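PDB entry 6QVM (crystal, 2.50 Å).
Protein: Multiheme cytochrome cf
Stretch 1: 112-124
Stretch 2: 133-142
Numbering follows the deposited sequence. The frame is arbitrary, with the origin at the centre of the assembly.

Stretch 1 112-124: VSGLSESAFGKVS
Stretch 2 (133-142) AYFLMVALKA

Stretch 1 ends a helix at Val112 and Ser113 and then runs, mostly as loop, alongside the helix of stretch 2, which spans 133-139. The CA atoms of Ser113 and Ala139 lie 5.9 Å apart and those of Phe120 and Phe135 6.3 Å, so the chains run in opposite senses. No hydrogen bond joins them; the 442 Å² buried between them rests on packing.

The CA-to-CB bond of Ser113 (chi1 p) points toward stretch 2, its CB 3.8 Å from Ala139 O, while its OG accepts a weak 3.4 Å bond from Leu115 N. Gly114 leaves helical geometry at phi/psi 82/-1, where a CB would jam against the preceding carbonyl. The CA-to-CB bond of Leu115 (-77/157, rotamer m,t) also points toward stretch 2: Leu115 CD1 lies 3.3 Å from Val138 O and 4.0 Å from Val138 CG1, and Leu115 CD2 lies 3.9 Å from Lys141 CD. Lys141, at 47/54, closes the helix in a Schellman motif, with Lys141 N bonded to Val138 O (2.8 Å) and Ala142 N to Met137 O (3.0 Å).

Ser116 OG and Ser118 OG share a 3.0 Å hydrogen bond, and helical phi/psi angles follow through 117-120. Ala119 O approaches Val138 CG1 at 3.6 Å. Phe120 (-95/-16, chi1 -59°, chi2 80°) has the largest covered area, 102 Å². Its CB points sideways, but the ring reaches the helix. Val138 (chi1 t) places CG1 3.7 Å from the centroid of the Phe120 ring, 15° off the normal, a CH-pi contact over one face. Phe135 O meets the ring edge, 3.5 Å from Phe120 CE2, and Phe120 CD2 packs 3.8 Å from Phe135 CD1. The backbone takes part too: Phe120 O lies at the Tyr134 ring edge, 3.7 Å from Tyr134 CE2.

Gly121 N bonds to Ser118 O (2.8 Å), and at 91/-173 a CB on Gly121 would jam against the preceding carbonyl O; Val123, in extended conformation (-147/135), sets CG2 3.9 Å from Phe135 CZ.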

ATOM      1  N   VAL A 112      26.629   2.434 -15.793  1.00 47.21           N
ATOM      2  CA  VAL A 112      26.275   1.418 -16.776  1.00 45.74           C
ATOM      3  C   VAL A 112      26.880   0.071 -16.399  1.00 52.30           C
ATOM      4  O   VAL A 112      26.251  -0.981 -16.578  1.00 55.97           O
ATOM      5  CB  VAL A 112      26.696   1.878 -18.185  1.00 40.32           C
ATOM      6  CG1 VAL A 112      26.523   0.752 -19.197  1.00 35.55           C
ATOM      7  CG2 VAL A 112      25.891   3.092 -18.586  1.00 37.93           C
ATOM      8  N   SER A 113      28.093   0.080 -15.850  1.00 59.78           N
ATOM      9  CA  SER A 113      28.772  -1.166 -15.511  1.00 62.40           C
ATOM     10  C   SER A 113      28.275  -1.783 -14.207  1.00 60.00           C
ATOM     11  O   SER A 113      28.426  -2.993 -14.011  1.00 63.83           O
ATOM     12  CB  SER A 113      30.284  -0.930 -15.437  1.00 47.83           C
ATOM     13  OG  SER A 113      30.592   0.092 -14.505  1.00 52.10           O
ATOM     14  N   GLY A 114      27.670  -0.990 -13.325  1.00 57.78           N
ATOM     15  CA  GLY A 114      27.348  -1.473 -12.003  1.00 61.71           C
ATOM     16  C   GLY A 114      28.501  -1.435 -11.027  1.00 69.00           C
ATOM     17  O   GLY A 114      28.316  -1.807  -9.862  1.00 80.59           O
ATOM     18  N   LEU A 115      29.678  -0.998 -11.463  1.00 63.60           N
ATOM     19  CA  LEU A 115      30.809  -0.847 -10.566  1.00 61.52           C
ATOM     20  C   LEU A 115      30.649   0.412  -9.722  1.00 60.29           C
ATOM     21  O   LEU A 115      29.931   1.348 -10.083  1.00 62.78           O
ATOM     22  CB  LEU A 115      32.116  -0.776 -11.360  1.00 64.76           C
ATOM     23  CG  LEU A 115      32.403  -1.924 -12.327  1.00 75.28           C
ATOM     24  CD1 LEU A 115      33.592  -1.595 -13.215  1.00 76.31           C
ATOM     25  CD2 LEU A 115      32.648  -3.211 -11.558  1.00 73.21           C
ATOM     26  N   SER A 116      31.329   0.428  -8.583  1.00 76.45           N
ATOM     27  CA  SER A 116      31.363   1.634  -7.769  1.00 75.44           C
ATOM     28  C   SER A 116      32.194   2.715  -8.454  1.00 75.87           C
ATOM     29  O   SER A 116      33.113   2.427  -9.224  1.00 75.60           O
ATOM     30  CB  SER A 116      31.941   1.330  -6.389  1.00 72.96           C
ATOM     31  OG  SER A 116      32.062   2.514  -5.621  1.00 84.70           O
ATOM     32  N   GLU A 117      31.854   3.974  -8.172  1.00 60.58           N
ATOM     33  CA  GLU A 117      32.645   5.080  -8.695  1.00 71.69           C
ATOM     34  C   GLU A 117      34.050   5.100  -8.108  1.00 87.53           C
ATOM     35  O   GLU A 117      34.933   5.765  -8.664  1.00 82.50           O
ATOM     36  CB  GLU A 117      31.940   6.409  -8.422  1.00 69.02           C
ATOM     37  CG  GLU A 117      30.616   6.571  -9.150  1.00 80.14           C
ATOM     38  CD  GLU A 117      29.900   7.859  -8.779  1.00 88.19           C
ATOM     39  OE1 GLU A 117      30.560   8.775  -8.239  1.00 84.41           O
ATOM     40  OE2 GLU A 117      28.678   7.953  -9.023  1.00 88.04           O
ATOM     41  N   SER A 118      34.277   4.375  -7.007  1.00103.91           N
ATOM     42  CA  SER A 118      35.594   4.325  -6.383  1.00 96.67           C
ATOM     43  C   SER A 118      36.522   3.336  -7.073  1.00 93.21           C
ATOM     44  O   SER A 118      37.747   3.514  -7.033  1.00120.15           O
ATOM     45  CB  SER A 118      35.465   3.959  -4.905  1.00 87.11           C
ATOM     46  OG  SER A 118      34.901   2.667  -4.753  1.00 74.16           O
ATOM     47  N   ALA A 119      35.967   2.303  -7.714  1.00 71.23           N
ATOM     48  CA  ALA A 119      36.799   1.342  -8.429  1.00 64.84           C
ATOM     49  C   ALA A 119      37.631   1.999  -9.523  1.00 70.37           C
ATOM     50  O   ALA A 119      38.571   1.380 -10.032  1.00 75.98           O
ATOM     51  CB  ALA A 119      35.932   0.234  -9.026  1.00 46.63           C
ATOM     52  N   PHE A 120      37.312   3.242  -9.885  1.00 63.87           N
ATOM     53  CA  PHE A 120      38.075   3.987 -10.877  1.00 69.37           C
ATOM     54  C   PHE A 120      39.130   4.890 -10.251  1.00 71.36           C
ATOM     55  O   PHE A 120      40.031   5.350 -10.961  1.00 84.63           O
ATOM     56  CB  PHE A 120      37.125   4.812 -11.752  1.00 69.72           C
ATOM     57  CG  PHE A 120      36.100   3.984 -12.480  1.00 53.48           C
ATOM     58  CD1 PHE A 120      34.961   3.528 -11.830  1.00 53.39           C
ATOM     59  CD2 PHE A 120      36.276   3.662 -13.815  1.00 50.19           C
ATOM     60  CE1 PHE A 120      34.021   2.761 -12.500  1.00 37.26           C
ATOM     61  CE2 PHE A 120      35.339   2.899 -14.490  1.00 52.44           C
ATOM     62  CZ  PHE A 120      34.211   2.447 -13.832  1.00 47.06           C
ATOM     63  N   GLY A 121      39.031   5.154  -8.945  1.00 74.50           N
ATOM     64  CA  GLY A 121      40.073   5.857  -8.225  1.00 61.15           C
ATOM     65  C   GLY A 121      39.874   7.360  -8.189  1.00 69.74           C
ATOM     66  O   GLY A 121      38.852   7.909  -8.616  1.00 75.28           O
ATOM     67  N   LYS A 122      40.893   8.037  -7.659  1.00 89.70           N
ATOM     68  CA  LYS A 122      40.887   9.492  -7.594  1.00 97.63           C
ATOM     69  C   LYS A 122      40.732  10.079  -8.990  1.00 89.89           C
ATOM     70  O   LYS A 122      41.162   9.491  -9.987  1.00 75.71           O
ATOM     71  CB  LYS A 122      42.176  10.002  -6.943  1.00105.32           C
ATOM     72  CG  LYS A 122      42.024  11.297  -6.166  1.00109.81           C
ATOM     73  CD  LYS A 122      41.795  11.038  -4.687  1.00114.42           C
ATOM     74  N   VAL A 123      40.107  11.251  -9.055  1.00 64.55           N
ATOM     75  CA  VAL A 123      39.598  11.795 -10.310  1.00 67.41           C
ATOM     76  C   VAL A 123      39.705  13.312 -10.266  1.00 63.25           C
ATOM     77  O   VAL A 123      39.346  13.934  -9.261  1.00 69.36           O
ATOM     78  CB  VAL A 123      38.137  11.346 -10.538  1.00 73.37           C
ATOM     79  CG1 VAL A 123      37.342  12.406 -11.279  1.00 62.11           C
ATOM     80  CG2 VAL A 123      38.092  10.008 -11.275  1.00 55.66           C
ATOM     81  N   SER A 124      40.188  13.911 -11.355  1.00 61.55           N
ATOM     82  CA  SER A 124      40.203  15.366 -11.457  1.00 69.01           C
ATOM     83  C   SER A 124      40.553  15.772 -12.881  1.00 62.08           C
ATOM     84  O   SER A 124      41.169  15.011 -13.631  1.00 56.46           O
ATOM     85  CB  SER A 124      41.202  15.995 -10.482  1.00 85.84           C
ATOM     86  OG  SER A 124      42.525  15.836 -10.955  1.00 81.36           O
ATOM     87  N   ALA A 133      41.384   5.391 -21.634  1.00 50.02           N
ATOM     88  CA  ALA A 133      41.726   3.988 -21.845  1.00 59.32           C
ATOM     89  C   ALA A 133      41.788   3.228 -20.526  1.00 62.58           C
ATOM     90  O   ALA A 133      41.472   2.033 -20.483  1.00 65.50           O
ATOM     91  CB  ALA A 133      43.054   3.877 -22.591  1.00 59.31           C
ATOM     92  N   TYR A 134      42.187   3.901 -19.446  1.00 66.54           N
ATOM     93  CA  TYR A 134      42.212   3.271 -18.129  1.00 67.41           C
ATOM     94  C   TYR A 134      40.798   3.043 -17.608  1.00 60.69           C
ATOM     95  O   TYR A 134      40.425   1.915 -17.260  1.00 64.89           O
ATOM     96  CB  TYR A 134      43.020   4.138 -17.164  1.00 73.34           C
ATOM     97  CG  TYR A 134      43.042   3.651 -15.732  1.00 81.27           C
ATOM     98  CD1 TYR A 134      43.631   2.435 -15.397  1.00 79.03           C
ATOM     99  CD2 TYR A 134      42.504   4.425 -14.708  1.00 81.78           C
ATOM    100  CE1 TYR A 134      43.666   1.997 -14.082  1.00 73.63           C
ATOM    101  CE2 TYR A 134      42.533   3.999 -13.394  1.00 80.51           C
ATOM    102  CZ  TYR A 134      43.115   2.786 -13.086  1.00 70.38           C
ATOM    103  OH  TYR A 134      43.144   2.361 -11.776  1.00 75.03           O
ATOM    104  N   PHE A 135      39.992   4.112 -17.555  1.00 48.81           N
ATOM    105  CA  PHE A 135      38.599   3.985 -17.131  1.00 50.44           C
ATOM    106  C   PHE A 135      37.872   2.930 -17.953  1.00 49.86           C
ATOM    107  O   PHE A 135      37.022   2.199 -17.431  1.00 60.06           O
ATOM    108  CB  PHE A 135      37.873   5.326 -17.254  1.00 39.18           C
ATOM    109  CG  PHE A 135      38.374   6.380 -16.324  1.00 43.78           C
ATOM    110  CD1 PHE A 135      38.961   6.042 -15.118  1.00 46.60           C
ATOM    111  CD2 PHE A 135      38.245   7.716 -16.652  1.00 50.05           C
ATOM    112  CE1 PHE A 135      39.419   7.028 -14.255  1.00 56.32           C
ATOM    113  CE2 PHE A 135      38.698   8.709 -15.789  1.00 58.45           C
ATOM    114  CZ  PHE A 135      39.288   8.362 -14.592  1.00 62.34           C
ATOM    115  N   LEU A 136      38.193   2.839 -19.246  1.00 48.54           N
ATOM    116  CA  LEU A 136      37.562   1.834 -20.093  1.00 52.35           C
ATOM    117  C   LEU A 136      37.966   0.422 -19.689  1.00 57.21           C
ATOM    118  O   LEU A 136      37.169  -0.515 -19.818  1.00 66.66           O
ATOM    119  CB  LEU A 136      37.919   2.084 -21.556  1.00 48.01           C
ATOM    120  CG  LEU A 136      37.120   1.270 -22.570  1.00 59.39           C
ATOM    121  CD1 LEU A 136      35.634   1.552 -22.431  1.00 57.92           C
ATOM    122  CD2 LEU A 136      37.594   1.581 -23.968  1.00 57.80           C
ATOM    123  N   MET A 137      39.191   0.253 -19.193  1.00 68.06           N
ATOM    124  CA  MET A 137      39.624  -1.062 -18.740  1.00 73.73           C
ATOM    125  C   MET A 137      38.889  -1.470 -17.469  1.00 73.29           C
ATOM    126  O   MET A 137      38.445  -2.617 -17.338  1.00 62.83           O
ATOM    127  CB  MET A 137      41.134  -1.061 -18.516  1.00 78.38           C
ATOM    128  CG  MET A 137      41.658  -2.326 -17.881  1.00 85.56           C
ATOM    129  SD  MET A 137      43.281  -2.070 -17.146  1.00 81.45           S
ATOM    130  CE  MET A 137      42.877  -0.896 -15.859  1.00 57.24           C
ATOM    131  N   VAL A 138      38.758  -0.541 -16.519  1.00 61.80           N
ATOM    132  CA  VAL A 138      37.983  -0.799 -15.306  1.00 65.82           C
ATOM    133  C   VAL A 138      36.549  -1.162 -15.668  1.00 71.57           C
ATOM    134  O   VAL A 138      36.034  -2.217 -15.283  1.00 70.75           O
ATOM    135  CB  VAL A 138      38.021   0.420 -14.369  1.00 57.72           C
ATOM    136  CG1 VAL A 138      37.191   0.155 -13.127  1.00 62.17           C
ATOM    137  CG2 VAL A 138      39.448   0.781 -14.008  1.00 59.73           C
ATOM    138  N   ALA A 139      35.897  -0.291 -16.440  1.00 65.30           N
ATOM    139  CA  ALA A 139      34.478  -0.467 -16.726  1.00 62.05           C
ATOM    140  C   ALA A 139      34.218  -1.759 -17.491  1.00 61.63           C
ATOM    141  O   ALA A 139      33.215  -2.438 -17.245  1.00 71.83           O
ATOM    142  CB  ALA A 139      33.937   0.740 -17.487  1.00 47.33           C
ATOM    143  N   LEU A 140      35.094  -2.110 -18.433  1.00 59.33           N
ATOM    144  CA  LEU A 140      34.945  -3.384 -19.128  1.00 52.21           C
ATOM    145  C   LEU A 140      35.499  -4.552 -18.324  1.00 58.08           C
ATOM    146  O   LEU A 140      35.478  -5.682 -18.820  1.00 49.12           O
ATOM    147  CB  LEU A 140      35.616  -3.337 -20.503  1.00 53.32           C
ATOM    148  CG  LEU A 140      34.947  -2.443 -21.549  1.00 63.28           C
ATOM    149  CD1 LEU A 140      35.349  -2.866 -22.953  1.00 54.34           C
ATOM    150  CD2 LEU A 140      33.437  -2.477 -21.381  1.00 60.84           C
ATOM    151  N   LYS A 141      35.997  -4.294 -17.115  1.00 58.75           N
ATOM    152  CA  LYS A 141      36.541  -5.317 -16.222  1.00 80.19           C
ATOM    153  C   LYS A 141      37.504  -6.235 -16.977  1.00 86.37           C
ATOM    154  O   LYS A 141      37.372  -7.461 -16.994  1.00 92.70           O
ATOM    155  CB  LYS A 141      35.417  -6.109 -15.556  1.00 86.63           C
ATOM    156  CG  LYS A 141      34.481  -5.267 -14.704  1.00 94.39           C
ATOM    157  CD  LYS A 141      33.425  -6.120 -14.030  1.00 96.29           C
ATOM    158  CE  LYS A 141      32.678  -6.978 -15.032  1.00 91.06           C
ATOM    159  NZ  LYS A 141      31.378  -7.457 -14.486  1.00 83.28           N
ATOM    160  N   ALA A 142      38.486  -5.603 -17.614  1.00 91.99           N
ATOM    161  CA  ALA A 142      39.404  -6.280 -18.518  1.00 90.30           C
ATOM    162  C   ALA A 142      40.846  -6.175 -18.038  1.00 83.62           C
ATOM    163  O   ALA A 142      41.774  -6.161 -18.850  1.00 88.06           O
ATOM    164  CB  ALA A 142      39.271  -5.724 -19.935  1.00 79.31           C
TER